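Local coordinates for protein sulfite dehydrogenase (Paracoccus pantotrophus, PDB 2XTS) that probably oxidises the sulfane sulfur bound to a carrier protein at a molybdenum cofactor and passes the electrons on to heme c, at residues S182-F196 against P210-M222. Residues are numbered along the deposited sequence; the frame is centred on the assembly and turned at random. Where two conformers were deposited one is given.
With CO (cobalt (II) ion), chain G; MTE (phosphonic acidmono-(2-amino-5,6-dimercapto-4-oxo-3,7,8a,9,10,10a-hexahydro-4H-8-oxa-1,3,9,10-tetraaza-anthracen-7-ylmethyl)ester), chain E; 2MO (molybdenum (IV)oxide), chain F.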
loop_
_atom_site.group_PDB
_atom_site.type_symbol
_atom_site.label_atom_id
_atom_site.label_comp_id
_atom_site.label_asym_id
_atom_site.label_seq_id
_atom_site.Cartn_x
_atom_site.Cartn_y
_atom_site.Cartn_z
ATOM N N SER A 182 -29.344 -1.315 -2.994
ATOM C CA SER A 182 -29.870 -0.671 -4.189
ATOM C C SER A 182 -29.149 0.633 -4.509
ATOM O O SER A 182 -28.905 1.464 -3.629
ATOM C CB SER A 182 -31.331 -0.356 -3.977
ATOM O OG SER A 182 -32.069 -1.514 -3.657
ATOM N N PHE A 183 -28.832 0.833 -5.793
ATOM C CA PHE A 183 -28.127 2.025 -6.267
ATOM C C PHE A 183 -28.938 2.689 -7.379
ATOM O O PHE A 183 -29.402 2.003 -8.284
ATOM C CB PHE A 183 -26.808 1.618 -6.933
ATOM C CG PHE A 183 -25.793 0.994 -6.043
ATOM C CD1 PHE A 183 -25.933 -0.294 -5.609
ATOM C CD2 PHE A 183 -24.645 1.681 -5.701
ATOM C CE1 PHE A 183 -24.953 -0.867 -4.802
ATOM C CE2 PHE A 183 -23.655 1.095 -4.930
ATOM C CZ PHE A 183 -23.825 -0.166 -4.457
ATOM N N PRO A 184 -29.033 4.022 -7.379
ATOM C CA PRO A 184 -29.591 4.669 -8.561
ATOM C C PRO A 184 -28.652 4.531 -9.752
ATOM O O PRO A 184 -27.438 4.620 -9.602
ATOM C CB PRO A 184 -29.706 6.131 -8.135
ATOM C CG PRO A 184 -28.669 6.307 -7.130
ATOM C CD PRO A 184 -28.501 5.012 -6.423
ATOM N N MET A 185 -29.215 4.373 -10.943
ATOM C CA MET A 185 -28.398 4.135 -12.131
ATOM C C MET A 185 -27.433 5.292 -12.407
ATOM O O MET A 185 -26.340 5.068 -12.886
ATOM C CB MET A 185 -29.293 3.880 -13.358
ATOM C CG MET A 185 -28.621 3.198 -14.552
ATOM S SD MET A 185 -27.787 1.620 -14.184
ATOM C CE MET A 185 -29.049 0.711 -13.336
ATOM N N GLU A 186 -27.780 6.514 -12.039
ATOM C CA GLU A 186 -26.867 7.634 -12.258
ATOM C C GLU A 186 -25.521 7.460 -11.546
ATOM O O GLU A 186 -24.473 7.769 -12.084
ATOM C CB GLU A 186 -27.498 8.957 -11.825
ATOM C CG GLU A 186 -26.658 10.172 -12.182
ATOM C CD GLU A 186 -27.266 11.498 -11.746
ATOM O OE1 GLU A 186 -28.333 11.521 -11.087
ATOM O OE2 GLU A 186 -26.665 12.534 -12.074
ATOM N N LYS A 187 -25.552 6.931 -10.337
ATOM C CA LYS A 187 -24.308 6.688 -9.619
ATOM C C LYS A 187 -23.531 5.536 -10.235
ATOM O O LYS A 187 -22.318 5.614 -10.420
ATOM C CB LYS A 187 -24.583 6.416 -8.137
ATOM C CG LYS A 187 -23.329 6.046 -7.311
ATOM C CD LYS A 187 -22.310 7.170 -7.263
ATOM C CE LYS A 187 -21.167 6.883 -6.296
ATOM N NZ LYS A 187 -20.074 7.887 -6.363
ATOM N N VAL A 188 -24.235 4.455 -10.520
ATOM C CA VAL A 188 -23.636 3.289 -11.165
ATOM C C VAL A 188 -22.840 3.681 -12.400
ATOM O O VAL A 188 -21.724 3.213 -12.605
ATOM C CB VAL A 188 -24.751 2.268 -11.574
ATOM C CG1 VAL A 188 -24.208 1.146 -12.450
ATOM C CG2 VAL A 188 -25.480 1.706 -10.337
ATOM N N MET A 189 -23.460 4.500 -13.240
ATOM C CA MET A 189 -22.883 4.890 -14.511
ATOM C C MET A 189 -21.795 5.936 -14.389
ATOM O O MET A 189 -21.083 6.195 -15.364
ATOM C CB MET A 189 -23.994 5.386 -15.433
ATOM C CG MET A 189 -24.954 4.304 -15.849
ATOM S SD MET A 189 -24.194 2.890 -16.674
ATOM C CE MET A 189 -23.795 3.569 -18.285
ATOM N N ASP A 190 -21.662 6.553 -13.217
ATOM C CA ASP A 190 -20.662 7.594 -12.963
ATOM C C ASP A 190 -19.313 6.928 -12.623
ATOM O O ASP A 190 -18.452 6.826 -13.500
ATOM C CB ASP A 190 -21.175 8.537 -11.863
ATOM C CG ASP A 190 -20.186 9.631 -11.484
ATOM O OD1 ASP A 190 -19.067 9.702 -12.044
ATOM O OD2 ASP A 190 -20.541 10.406 -10.571
ATOM N N ASP A 191 -19.129 6.450 -11.392
ATOM C CA ASP A 191 -17.813 6.018 -10.944
ATOM C C ASP A 191 -17.804 4.748 -10.096
ATOM O O ASP A 191 -16.825 4.466 -9.420
ATOM C CB ASP A 191 -17.108 7.157 -10.199
ATOM C CG ASP A 191 -17.842 7.610 -8.954
ATOM O OD1 ASP A 191 -18.973 7.132 -8.692
ATOM O OD2 ASP A 191 -17.282 8.475 -8.242
ATOM N N VAL A 192 -18.869 3.963 -10.133
ATOM C CA VAL A 192 -18.848 2.673 -9.421
ATOM C C VAL A 192 -18.004 1.684 -10.224
ATOM O O VAL A 192 -18.179 1.541 -11.428
ATOM C CB VAL A 192 -20.251 2.079 -9.123
ATOM C CG1 VAL A 192 -20.156 0.764 -8.338
ATOM C CG2 VAL A 192 -21.092 3.083 -8.347
ATOM N N MET A 193 -17.109 1.003 -9.531
ATOM C CA MET A 193 -16.175 0.056 -10.120
ATOM C C MET A 193 -16.358 -1.320 -9.491
ATOM O O MET A 193 -16.647 -1.433 -8.294
ATOM C CB MET A 193 -14.738 0.563 -9.868
ATOM C CG MET A 193 -13.600 -0.391 -10.210
ATOM S SD MET A 193 -12.038 0.033 -9.444
ATOM C CE MET A 193 -11.824 1.663 -10.141
ATOM N N LEU A 194 -16.179 -2.363 -10.293
ATOM C CA LEU A 194 -15.899 -3.700 -9.800
ATOM C C LEU A 194 -14.386 -3.832 -9.712
ATOM O O LEU A 194 -13.697 -3.938 -10.733
ATOM C CB LEU A 194 -16.515 -4.766 -10.725
ATOM C CG LEU A 194 -16.387 -6.211 -10.261
ATOM C CD1 LEU A 194 -17.260 -6.461 -9.029
ATOM C CD2 LEU A 194 -16.697 -7.173 -11.405
ATOM N N ALA A 195 -13.883 -3.818 -8.483
ATOM C CA ALA A 195 -12.445 -3.796 -8.225
ATOM C C ALA A 195 -11.923 -5.184 -7.972
ATOM O O ALA A 195 -12.542 -5.970 -7.275
ATOM C CB ALA A 195 -12.150 -2.925 -7.029
ATOM N N PHE A 196 -10.760 -5.478 -8.546
ATOM C CA PHE A 196 -10.047 -6.737 -8.290
ATOM C C PHE A 196 -8.724 -6.534 -7.602
ATOM O O PHE A 196 -8.226 -7.465 -6.944
ATOM C CB PHE A 196 -9.712 -7.514 -9.570
ATOM C CG PHE A 196 -10.718 -7.398 -10.647
ATOM C CD1 PHE A 196 -12.042 -7.786 -10.412
ATOM C CD2 PHE A 196 -10.368 -6.927 -11.905
ATOM C CE1 PHE A 196 -12.995 -7.671 -11.410
ATOM C CE2 PHE A 196 -11.320 -6.820 -12.908
ATOM C CZ PHE A 196 -12.633 -7.193 -12.657
ATOM N N PRO A 210 -12.504 -12.431 -4.825
ATOM C CA PRO A 210 -11.664 -11.748 -5.795
ATOM C C PRO A 210 -12.241 -10.466 -6.407
ATOM O O PRO A 210 -11.604 -9.883 -7.268
ATOM C CB PRO A 210 -11.465 -12.818 -6.871
ATOM C CG PRO A 210 -12.800 -13.487 -6.892
ATOM C CD PRO A 210 -13.276 -13.517 -5.460
ATOM N N ALA A 211 -13.417 -10.018 -5.975
ATOM C CA ALA A 211 -14.032 -8.848 -6.558
ATOM C C ALA A 211 -15.001 -8.178 -5.595
ATOM O O ALA A 211 -15.834 -8.843 -4.971
ATOM C CB ALA A 211 -14.766 -9.241 -7.873
ATOM N N ARG A 212 -14.915 -6.852 -5.495
ATOM C CA ARG A 212 -15.824 -6.046 -4.682
ATOM C C ARG A 212 -16.280 -4.826 -5.461
ATOM O O ARG A 212 -15.606 -4.404 -6.399
ATOM C CB ARG A 212 -15.178 -5.587 -3.366
ATOM C CG ARG A 212 -14.226 -4.395 -3.523
ATOM C CD ARG A 212 -13.666 -3.924 -2.202
ATOM N NE ARG A 212 -14.736 -3.555 -1.277
ATOM C CZ ARG A 212 -14.577 -3.463 0.038
ATOM N NH1 ARG A 212 -13.367 -3.507 0.579
ATOM N NH2 ARG A 212 -15.631 -3.244 0.816
ATOM N N LEU A 213 -17.375 -4.213 -5.022
ATOM C CA LEU A 213 -17.683 -2.876 -5.469
ATOM C C LEU A 213 -16.913 -1.819 -4.705
ATOM O O LEU A 213 -16.746 -1.918 -3.494
ATOM C CB LEU A 213 -19.178 -2.584 -5.331
ATOM C CG LEU A 213 -20.114 -3.491 -6.131
ATOM C CD1 LEU A 213 -21.570 -3.028 -6.017
ATOM C CD2 LEU A 213 -19.689 -3.579 -7.596
ATOM N N VAL A 214 -16.497 -0.806 -5.450
ATOM C CA VAL A 214 -15.890 0.422 -4.948
ATOM C C VAL A 214 -16.854 1.534 -5.349
ATOM O O VAL A 214 -17.194 1.674 -6.542
ATOM C CB VAL A 214 -14.461 0.633 -5.505
ATOM C CG1 VAL A 214 -13.967 2.036 -5.219
ATOM C CG2 VAL A 214 -13.555 -0.397 -4.888
ATOM N N VAL A 215 -17.361 2.274 -4.348
ATOM C CA VAL A 215 -18.459 3.251 -4.533
ATOM C C VAL A 215 -17.998 4.603 -3.981
ATOM O O VAL A 215 -18.248 4.935 -2.817
ATOM C CB VAL A 215 -19.741 2.764 -3.809
ATOM C CG1 VAL A 215 -20.931 3.630 -4.219
ATOM C CG2 VAL A 215 -19.983 1.248 -4.065
ATOM N N PRO A 216 -17.249 5.365 -4.782
ATOM C CA PRO A 216 -16.542 6.508 -4.228
ATOM C C PRO A 216 -17.444 7.503 -3.492
ATOM O O PRO A 216 -18.474 7.947 -3.999
ATOM C CB PRO A 216 -15.881 7.123 -5.438
ATOM C CG PRO A 216 -15.606 5.942 -6.295
ATOM C CD PRO A 216 -16.831 5.118 -6.170
ATOM N N GLY A 217 -17.057 7.788 -2.262
ATOM C CA GLY A 217 -17.739 8.766 -1.448
ATOM C C GLY A 217 -18.951 8.265 -0.690
ATOM O O GLY A 217 -19.516 9.014 0.104
ATOM N N TRP A 218 -19.378 7.035 -0.956
ATOM C CA TRP A 218 -20.611 6.490 -0.401
ATOM C C TRP A 218 -20.306 5.507 0.737
ATOM O O TRP A 218 -19.211 4.922 0.815
ATOM C CB TRP A 218 -21.449 5.837 -1.498
ATOM C CG TRP A 218 -22.163 6.806 -2.390
ATOM C CD1 TRP A 218 -21.851 8.121 -2.571
ATOM C CD2 TRP A 218 -23.342 6.562 -3.174
ATOM N NE1 TRP A 218 -22.759 8.702 -3.422
ATOM C CE2 TRP A 218 -23.677 7.767 -3.807
ATOM C CE3 TRP A 218 -24.151 5.447 -3.383
ATOM C CZ2 TRP A 218 -24.804 7.885 -4.614
ATOM C CZ3 TRP A 218 -25.266 5.564 -4.172
ATOM C CH2 TRP A 218 -25.581 6.766 -4.789
ATOM N N GLU A 219 -21.259 5.375 1.653
ATOM C CA GLU A 219 -21.098 4.609 2.863
ATOM C C GLU A 219 -20.615 3.210 2.584
ATOM O O GLU A 219 -21.023 2.553 1.626
ATOM C CB GLU A 219 -22.418 4.633 3.665
ATOM C CG GLU A 219 -23.563 3.837 3.043
ATOM C CD GLU A 219 -24.932 4.096 3.671
ATOM O OE1 GLU A 219 -25.018 4.905 4.623
ATOM O OE2 GLU A 219 -25.925 3.495 3.185
ATOM N N GLY A 220 -19.751 2.737 3.476
ATOM C CA GLY A 220 -19.052 1.471 3.256
ATOM C C GLY A 220 -19.973 0.292 3.012
ATOM O O GLY A 220 -19.612 -0.647 2.314
ATOM N N ASN A 221 -21.151 0.277 3.636
ATOM C CA ASN A 221 -22.053 -0.842 3.413
ATOM C C ASN A 221 -22.341 -1.098 1.940
ATOM O O ASN A 221 -22.609 -2.242 1.554
ATOM C CB ASN A 221 -23.359 -0.664 4.199
ATOM C CG ASN A 221 -24.262 -1.877 4.087
ATOM O OD1 ASN A 221 -25.268 -1.842 3.364
ATOM N ND2 ASN A 221 -23.860 -2.988 4.694
ATOM N N MET A 222 -22.282 -0.070 1.114
ATOM C CA MET A 222 -22.619 -0.242 -0.277
ATOM C C MET A 222 -21.467 -0.848 -1.077
ATOM O O MET A 222 -21.659 -1.223 -2.226
ATOM C CB MET A 222 -23.090 1.075 -0.833
ATOM C CG MET A 222 -24.301 1.600 -0.084
ATOM S SD MET A 222 -24.870 3.180 -0.758
ATOM C CE MET A 222 -25.923 2.639 -2.092
HETATM CO CO CO G . -26.510 6.231 5.188
HETATM N N1 MTE E . -20.239 -7.064 1.472
HETATM C C2 MTE E . -20.730 -8.259 1.783
HETATM N N2 MTE E . -20.939 -9.152 0.792
HETATM N N3 MTE E . -21.000 -8.614 3.054
HETATM C C4 MTE E . -20.808 -7.769 4.108
HETATM O O4 MTE E . -21.071 -8.179 5.257
HETATM N N5 MTE E . -20.140 -5.450 4.797
HETATM C C6 MTE E . -20.212 -4.113 4.254
HETATM C C7 MTE E . -19.349 -3.877 3.025
HETATM N N8 MTE E . -19.575 -4.914 2.052
HETATM C C9 MTE E . -20.304 -6.437 3.842
HETATM C C10 MTE E . -20.034 -6.115 2.435
HETATM C "C1'" MTE E . -19.906 -3.037 5.280
HETATM S "S1'" MTE E . -21.113 -2.658 6.489
HETATM C "C2'" MTE E . -18.765 -2.310 5.233
HETATM S "S2'" MTE E . -18.490 -0.969 6.273
HETATM C "C3'" MTE E . -17.709 -2.658 4.206
HETATM O "O3'" MTE E . -17.993 -3.839 3.437
HETATM C "C4'" MTE E . -16.382 -2.918 4.893
HETATM O "O4'" MTE E . -15.369 -3.164 3.908
HETATM P P MTE E . -14.031 -3.867 4.442
HETATM O O1P MTE E . -13.536 -2.807 5.471
HETATM O O2P MTE E . -14.354 -5.147 5.142
HETATM O O3P MTE E . -13.135 -3.948 3.254
HETATM MO MO 2MO F . -20.533 -0.558 7.419
HETATM O OT1 2MO F . -21.393 0.736 6.522
HETATM O OT2 2MO F . -21.578 -1.279 8.911
HETATM O O HOH W 1 -8.858 -10.028 -7.091
HETATM O O HOH W 2 -27.919 4.960 4.169
HETATM O O HOH W 3 -27.068 5.406 7.061
#
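In the molybdopterin-binding domain, strands 193-196 and 212-214 pair antiparallel, and the chain beyond the second strand turns back against helix 185-191 before reaching the molybdenum. Met193 with Val214 and Ala195 with Arg212 form hydrogen-bonded pairs, the shortest link being Ala195 N to Arg212 O at 2.8 Å. Lys187, from helix 185-191, lies along one face of the indole of Trp218, which follows strand 212-214. Its CG, set anti to the backbone N (chi1 176°), sits 3.6 Å from the centroid of the six-membered ring of Trp218, and after the bend at chi2 NZ stands over the five-membered ring in a cation-pi contact. Lys187 NZ also donates to Pro216 O at 2.9 Å, in the carbonyl plane on a lone pair, and forms a salt bridge with Asp191 OD1 (NZ to OD1 2.7 Å) on its syn side. Pro184 meets the indole at its edge, while Trp260 stacks on Trp218. With an alanine at Trp218, the Lys187 methylenes would probably lose the flat surface they lie on, and NZ its pi partner. Nearby, Val215 packs at the edge of the Phe183 ring. On the face of the strand pair that carries Met193, Ala195 and Val214, Arg212 reaches the phosphate arm of MTE, NH1 to O3P at 2.7 Å and NH2 to O4' in a nearly straight bond (175°). Glu219 binds cobalt through OE1, and Asn221 N makes a weak bond to the molybdenum oxide. The buried ammonium of Lys187 thus has a carboxylate, a carbonyl and an indole face around it, which would be expected to stabilise its positive charge.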